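Local coordinates for protein Gp26 (Listeria phage P40, PDB 4JZ5) that probably hydrolyses Listeria cell-wall peptidoglycan as the catalytic domain of a phage endolysin of glycosyl hydrolase family 25, at residues Gly126-Val129 and Asn130-Arg134; Gly87-Thr90 and Ile91-Asn95. One frame throughout, in Å; residues are numbered along the deposited sequence.

Contact 1. Residues Gly126-Val129 and Asn130-Arg134; sequences GNVV and NECQR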
ATOM      1  N   GLY A 126     -18.403  -6.411  15.474  1.00 11.24           N
ATOM      2  CA  GLY A 126     -17.085  -6.971  15.663  1.00 11.39           C
ATOM      3  C   GLY A 126     -15.994  -5.950  15.888  1.00  8.66           C
ATOM      4  O   GLY A 126     -16.252  -4.749  16.004  1.00 10.95           O
ATOM      5  N   ASN A 127     -14.768  -6.460  15.982  1.00  8.71           N
ATOM      6  CA  ASN A 127     -13.622  -5.680  16.443  1.00  7.55           C
ATOM      7  C   ASN A 127     -12.644  -5.446  15.290  1.00  6.86           C
ATOM      8  O   ASN A 127     -12.303  -6.375  14.554  1.00  6.75           O
ATOM      9  CB  ASN A 127     -12.988  -6.450  17.615  1.00  8.81           C
ATOM     10  CG  ASN A 127     -11.672  -5.880  18.071  1.00  7.85           C
ATOM     11  OD1 ASN A 127     -10.611  -6.358  17.648  1.00  8.77           O
ATOM     12  ND2 ASN A 127     -11.715  -4.880  18.945  1.00 10.31           N
ATOM     13  N   VAL A 128     -12.195  -4.203  15.107  1.00  6.79           N
ATOM     14  CA  VAL A 128     -11.334  -3.862  13.990  1.00  6.37           C
ATOM     15  C   VAL A 128     -10.024  -4.663  14.012  1.00  5.96           C
ATOM     16  O   VAL A 128      -9.610  -5.162  12.970  1.00  5.61           O
ATOM     17  CB  VAL A 128     -11.082  -2.341  13.935  1.00  6.45           C
ATOM     18  CG1 VAL A 128      -9.892  -2.009  13.047  1.00  7.26           C
ATOM     19  CG2 VAL A 128     -12.347  -1.621  13.454  1.00  6.76           C
ATOM     20  N   VAL A 129      -9.363  -4.744  15.160  1.00  6.17           N
ATOM     21  CA  VAL A 129      -8.130  -5.517  15.239  1.00  5.96           C
ATOM     22  C   VAL A 129      -8.346  -6.946  14.770  1.00  5.80           C
ATOM     23  O   VAL A 129      -7.591  -7.461  13.939  1.00  5.91           O
ATOM     24  CB  VAL A 129      -7.552  -5.479  16.656  1.00  6.79           C
ATOM     25  CG1 VAL A 129      -6.498  -6.574  16.872  1.00  7.89           C
ATOM     26  CG2 VAL A 129      -6.988  -4.107  16.963  1.00  7.55           C
ATOM     27  N   ASN A 130      -9.379  -7.590  15.292  1.00  6.13           N
ATOM     28  CA  ASN A 130      -9.578  -8.986  14.974  1.00  6.35           C
ATOM     29  C   ASN A 130      -9.868  -9.186  13.490  1.00  5.76           C
ATOM     30  O   ASN A 130      -9.358 -10.131  12.881  1.00  6.10           O
ATOM     31  CB  ASN A 130     -10.706  -9.588  15.802  1.00  7.10           C
ATOM     32  CG  ASN A 130     -10.337  -9.783  17.264  1.00  8.21           C
ATOM     33  OD1 ASN A 130      -9.178  -9.654  17.661  1.00  9.79           O
ATOM     34  ND2 ASN A 130     -11.336 -10.095  18.072  1.00 10.25           N
ATOM     35  N   GLU A 131     -10.669  -8.301  12.894  1.00  5.72           N
ATOM     36  CA  GLU A 131     -11.014  -8.477  11.495  1.00  5.62           C
ATOM     37  C   GLU A 131      -9.826  -8.161  10.589  1.00  5.44           C
ATOM     38  O   GLU A 131      -9.605  -8.862   9.607  1.00  5.34           O
ATOM     39  CB  GLU A 131     -12.254  -7.668  11.134  1.00  6.52           C
ATOM     40  CG  GLU A 131     -13.515  -8.162  11.855  1.00  6.97           C
ATOM     41  CD  GLU A 131     -13.852  -9.598  11.531  1.00  6.57           C
ATOM     42  OE1 GLU A 131     -13.782  -9.992  10.361  1.00  7.29           O
ATOM     43  OE2 GLU A 131     -14.181 -10.339  12.474  1.00 11.22           O
ATOM     44  N   CYS A 132      -9.040  -7.141  10.926  1.00  4.93           N
ATOM     45  CA  CYS A 132      -7.809  -6.896  10.199  1.00  4.70           C
ATOM     46  C   CYS A 132      -6.907  -8.122  10.277  1.00  4.68           C
ATOM     47  O   CYS A 132      -6.287  -8.496   9.294  1.00  4.98           O
ATOM     48  CB  CYS A 132      -7.079  -5.671  10.752  1.00  5.33           C
ATOM     49  SG  CYS A 132      -7.819  -4.107  10.264  1.00  5.63           S
ATOM     50  N   GLN A 133      -6.816  -8.730  11.459  1.00  5.09           N
ATOM     51  CA  GLN A 133      -5.982  -9.912  11.622  1.00  5.39           C
ATOM     52  C   GLN A 133      -6.467 -11.072  10.748  1.00  5.61           C
ATOM     53  O   GLN A 133      -5.648 -11.761  10.125  1.00  5.68           O
ATOM     54  CB  GLN A 133      -5.924 -10.358  13.084  1.00  5.51           C
ATOM     55  CG  GLN A 133      -4.804 -11.358  13.321  1.00  5.52           C
ATOM     56  CD  GLN A 133      -3.464 -10.692  13.197  1.00  5.52           C
ATOM     57  OE1 GLN A 133      -3.152  -9.800  13.985  1.00  6.85           O
ATOM     58  NE2 GLN A 133      -2.709 -11.021  12.163  1.00  6.55           N
ATOM     59  N   ARG A 134      -7.779 -11.296  10.714  1.00  5.59           N
ATOM     60  CA  ARG A 134      -8.333 -12.345   9.865  1.00  5.70           C
ATOM     61  C   ARG A 134      -7.970 -12.112   8.405  1.00  5.35           C
ATOM     62  O   ARG A 134      -7.603 -13.063   7.698  1.00  5.93           O
ATOM     63  CB  ARG A 134      -9.847 -12.448  10.032  1.00  6.39           C
ATOM     64  CG  ARG A 134     -10.278 -12.888  11.424  1.00  6.91           C
ATOM     65  CD  ARG A 134     -11.800 -12.927  11.525  1.00  7.49           C
ATOM     66  NE  ARG A 134     -12.357 -13.982  10.686  1.00  9.38           N
ATOM     67  CZ  ARG A 134     -13.304 -13.835   9.770  1.00  8.55           C
ATOM     68  NH1 ARG A 134     -13.874 -12.666   9.533  1.00  9.02           N
ATOM     69  NH2 ARG A 134     -13.682 -14.901   9.078  1.00 10.25           N
TER
HETATM   70  O   HOH W   1     -13.885  -9.486  16.743  1.00 17.15           O
HETATM   71  O   HOH W   2     -14.840  -9.081  14.910  1.00 17.92           O

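Contact 2. Residues Gly87-Thr90 and Ile91-Asn95; sequences GQDT and INEAN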
ATOM      1  N   GLY A  87     -17.063 -11.321   9.274  1.00  8.76           N
ATOM      2  CA  GLY A  87     -17.438 -12.660   8.866  1.00  9.58           C
ATOM      3  C   GLY A  87     -16.840 -13.063   7.535  1.00  7.51           C
ATOM      4  O   GLY A  87     -15.673 -12.811   7.263  1.00  8.27           O
ATOM      5  N   GLN A  88     -17.646 -13.701   6.698  1.00  8.13           N
ATOM      6  CA  GLN A  88     -17.150 -14.193   5.433  1.00  7.90           C
ATOM      7  C   GLN A  88     -16.725 -13.056   4.515  1.00  6.94           C
ATOM      8  O   GLN A  88     -15.835 -13.232   3.694  1.00  7.27           O
ATOM      9  CB  GLN A  88     -18.199 -15.056   4.747  1.00 10.04           C
ATOM     10  CG  GLN A  88     -17.739 -15.677   3.433  1.00 12.66           C
ATOM     11  CD  GLN A  88     -16.541 -16.580   3.604  1.00 15.89           C
ATOM     12  OE1 GLN A  88     -16.435 -17.306   4.595  1.00 19.48           O
ATOM     13  NE2 GLN A  88     -15.638 -16.553   2.636  1.00 15.42           N
ATOM     14  N   ASP A  89     -17.346 -11.882   4.638  1.00  6.50           N
ATOM     15  CA  ASP A  89     -16.979 -10.767   3.775  1.00  6.26           C
ATOM     16  C   ASP A  89     -15.524 -10.360   3.966  1.00  5.55           C
ATOM     17  O   ASP A  89     -14.875  -9.958   3.008  1.00  5.87           O
ATOM     18  CB  ASP A  89     -17.903  -9.581   4.027  1.00  6.62           C
ATOM     19  CG  ASP A  89     -17.793  -8.515   2.957  1.00  6.50           C
ATOM     20  OD1 ASP A  89     -17.898  -8.846   1.758  1.00  9.74           O
ATOM     21  OD2 ASP A  89     -17.638  -7.336   3.315  1.00  8.03           O
ATOM     22  N   THR A  90     -14.996 -10.457   5.182  1.00  5.84           N
ATOM     23  CA  THR A  90     -13.590 -10.146   5.412  1.00  5.76           C
ATOM     24  C   THR A  90     -12.694 -11.069   4.595  1.00  5.70           C
ATOM     25  O   THR A  90     -11.716 -10.635   3.980  1.00  5.92           O
ATOM     26  CB  THR A  90     -13.260 -10.270   6.892  1.00  5.90           C
ATOM     27  OG1 THR A  90     -14.161  -9.423   7.622  1.00  6.20           O
ATOM     28  CG2 THR A  90     -11.822  -9.875   7.188  1.00  6.37           C
ATOM     29  N   ILE A  91     -13.030 -12.352   4.591  1.00  6.33           N
ATOM     30  CA  ILE A  91     -12.275 -13.332   3.830  1.00  6.43           C
ATOM     31  C   ILE A  91     -12.461 -13.098   2.334  1.00  5.79           C
ATOM     32  O   ILE A  91     -11.507 -13.204   1.555  1.00  6.75           O
ATOM     33  CB  ILE A  91     -12.698 -14.766   4.221  1.00  7.51           C
ATOM     34  CG1 ILE A  91     -12.493 -14.992   5.724  1.00  9.13           C
ATOM     35  CG2 ILE A  91     -11.922 -15.801   3.416  1.00  9.07           C
ATOM     36  CD1 ILE A  91     -11.072 -14.726   6.205  1.00 11.17           C
ATOM     37  N   ASN A  92     -13.677 -12.760   1.910  1.00  6.81           N
ATOM     38  CA  ASN A  92     -13.889 -12.489   0.493  1.00  7.11           C
ATOM     39  C   ASN A  92     -13.052 -11.294   0.037  1.00  5.88           C
ATOM     40  O   ASN A  92     -12.518 -11.294  -1.077  1.00  6.41           O
ATOM     41  CB  ASN A  92     -15.369 -12.281   0.187  1.00  7.79           C
ATOM     42  CG  ASN A  92     -16.182 -13.549   0.349  1.00  9.39           C
ATOM     43  OD1 ASN A  92     -15.649 -14.651   0.305  1.00 11.46           O
ATOM     44  ND2 ASN A  92     -17.484 -13.394   0.516  1.00 10.55           N
ATOM     45  N   GLU A  93     -12.905 -10.285   0.895  1.00  5.57           N
ATOM     46  CA  GLU A  93     -12.036  -9.163   0.565  1.00  5.51           C
ATOM     47  C   GLU A  93     -10.567  -9.588   0.539  1.00  5.66           C
ATOM     48  O   GLU A  93      -9.805  -9.155  -0.336  1.00  5.64           O
ATOM     49  CB  GLU A  93     -12.237  -7.991   1.535  1.00  5.47           C
ATOM     50  CG  GLU A  93     -13.550  -7.263   1.262  1.00  6.18           C
ATOM     51  CD  GLU A  93     -13.584  -5.817   1.693  1.00  5.16           C
ATOM     52  OE1 GLU A  93     -12.510  -5.232   2.014  1.00  5.40           O
ATOM     53  OE2 GLU A  93     -14.690  -5.244   1.663  1.00  6.43           O
ATOM     54  N   ALA A  94     -10.148 -10.434   1.471  1.00  5.27           N
ATOM     55  CA  ALA A  94      -8.792 -10.968   1.424  1.00  6.30           C
ATOM     56  C   ALA A  94      -8.559 -11.688   0.095  1.00  5.66           C
ATOM     57  O   ALA A  94      -7.486 -11.546  -0.508  1.00  6.17           O
ATOM     58  CB  ALA A  94      -8.559 -11.893   2.596  1.00  6.52           C
ATOM     59  N   ASN A  95      -9.559 -12.427  -0.373  1.00  6.10           N
ATOM     60  CA  ASN A  95      -9.439 -13.107  -1.655  1.00  7.37           C
ATOM     61  C   ASN A  95      -9.369 -12.156  -2.842  1.00  6.34           C
ATOM     62  O   ASN A  95      -8.806 -12.505  -3.869  1.00  7.25           O
ATOM     63  CB  ASN A  95     -10.577 -14.096  -1.843  1.00  8.65           C
ATOM     64  CG  ASN A  95     -10.405 -15.327  -0.993  1.00 10.44           C
ATOM     65  OD1 ASN A  95      -9.284 -15.701  -0.650  1.00 11.80           O
ATOM     66  ND2 ASN A  95     -11.511 -15.985  -0.670  1.00 13.20           N
TER
HETATM   67  O   HOH W   3     -18.897 -10.902   0.636  1.00 18.01           O

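Contact 1. Residues Gly126-Val129 and Asn130-Arg134
N127 N donates to two waters at the start of helix 128-143, the helix of a beta-alpha-beta unit with strands 114-117 and 147-152. One water, 2.8 Å from N127 N, donates onward to E131 OE2; the other, 3.2 Å from N127 N, also accepts from N130 ND2. N127 is the N-cap as well: its OD1 accepts the backbone N-H of N130 at 2.9 Å. Asparagine suits the place because its short amide can reach an amide of the first turn that has no carbonyl before it in the helix. With CG anti to the backbone N (chi1 171°), OD1 meets the N-H at 154°, the donor lying somewhat off the carbonyl plane. The N127 and N130 amide planes are turned 59° apart.

On the side toward Y118, V128 CG1 lies 4.1 Å from C132 SG, two compact apolar groups that both also touch Y118. E131 follows in the first turn, where the helix end probably favours its negative charge. Its OE1 is gripped twice, by T90 OG1 of helix 87-106 and by R134. In that salt bridge R134 NH1 approaches OE1 at 2.8 Å on the syn lone pair, with OE1 in the guanidinium plane.

Contact 2. Residues Gly87-Thr90 and Ile91-Asn95
Q88 and N92, one helical turn apart, join their side-chain amides by a nearly straight hydrogen bond from Q88 NE2 to N92 OD1, 3.0 Å long. The bond lies in the amide plane of Q88, yet its donor stands 48° out of the carbonyl plane of N92, not on a lone pair; the two amides are inclined by 56°. Q88 reaches its partner by folding: CG is anti to the backbone N, and a bend at chi2 (60°) swings the amide across the N92 side chain, setting CG 3.7 Å from N92 ND2. The bent glutamine is long enough to bring NE2 to an amide oxygen four residues on, while short asparagine keeps OD1 close to the helix. N92 N bonds to Q88 O at 2.8 Å, and a water links N92 ND2 with D89 OD1.

Two acids one turn apart, D89 and E93, lie close together. Their OD2 and OE2 are like charges 4.0 Å apart, on nearly perpendicular carboxylates. Backbone amides probably ease the repulsion, that of E85 bonding D89 OD2 and that of L83 bonding E93 OE1.

In van der Waals packing, I91 sets CB 3.8 Å from Q88 NE2, while I91 and A94 pack against H138 of helix 128-143. All of this belongs to the first turns of helix 87-106, the crossover helix of the beta-alpha-beta unit formed with strands 76-81 and 114-117.

Contacts 1 and 2 open two successive helices, 128-143 and 87-106, whose beta-alpha-beta units share strand 114-117. Both are partly buried, lie about 18 Å (centre to centre) from the middle of the chain and have centres about 11 Å apart. Contact 1 depends on a side-chain cap and an ion pair; contact 2 on an amide pair and on two acids received by nearby backbone. R134 of contact 1 is one of the residues that join the helices: NH1 probably bonds to G87 O at 2.9 Å, and NH2 packs 3.6 Å from I91 CG1. Contact 1 thus sends charged groups across, R134 and E131, where contact 2 offers a carbonyl, a hydroxyl and an apolar side chain.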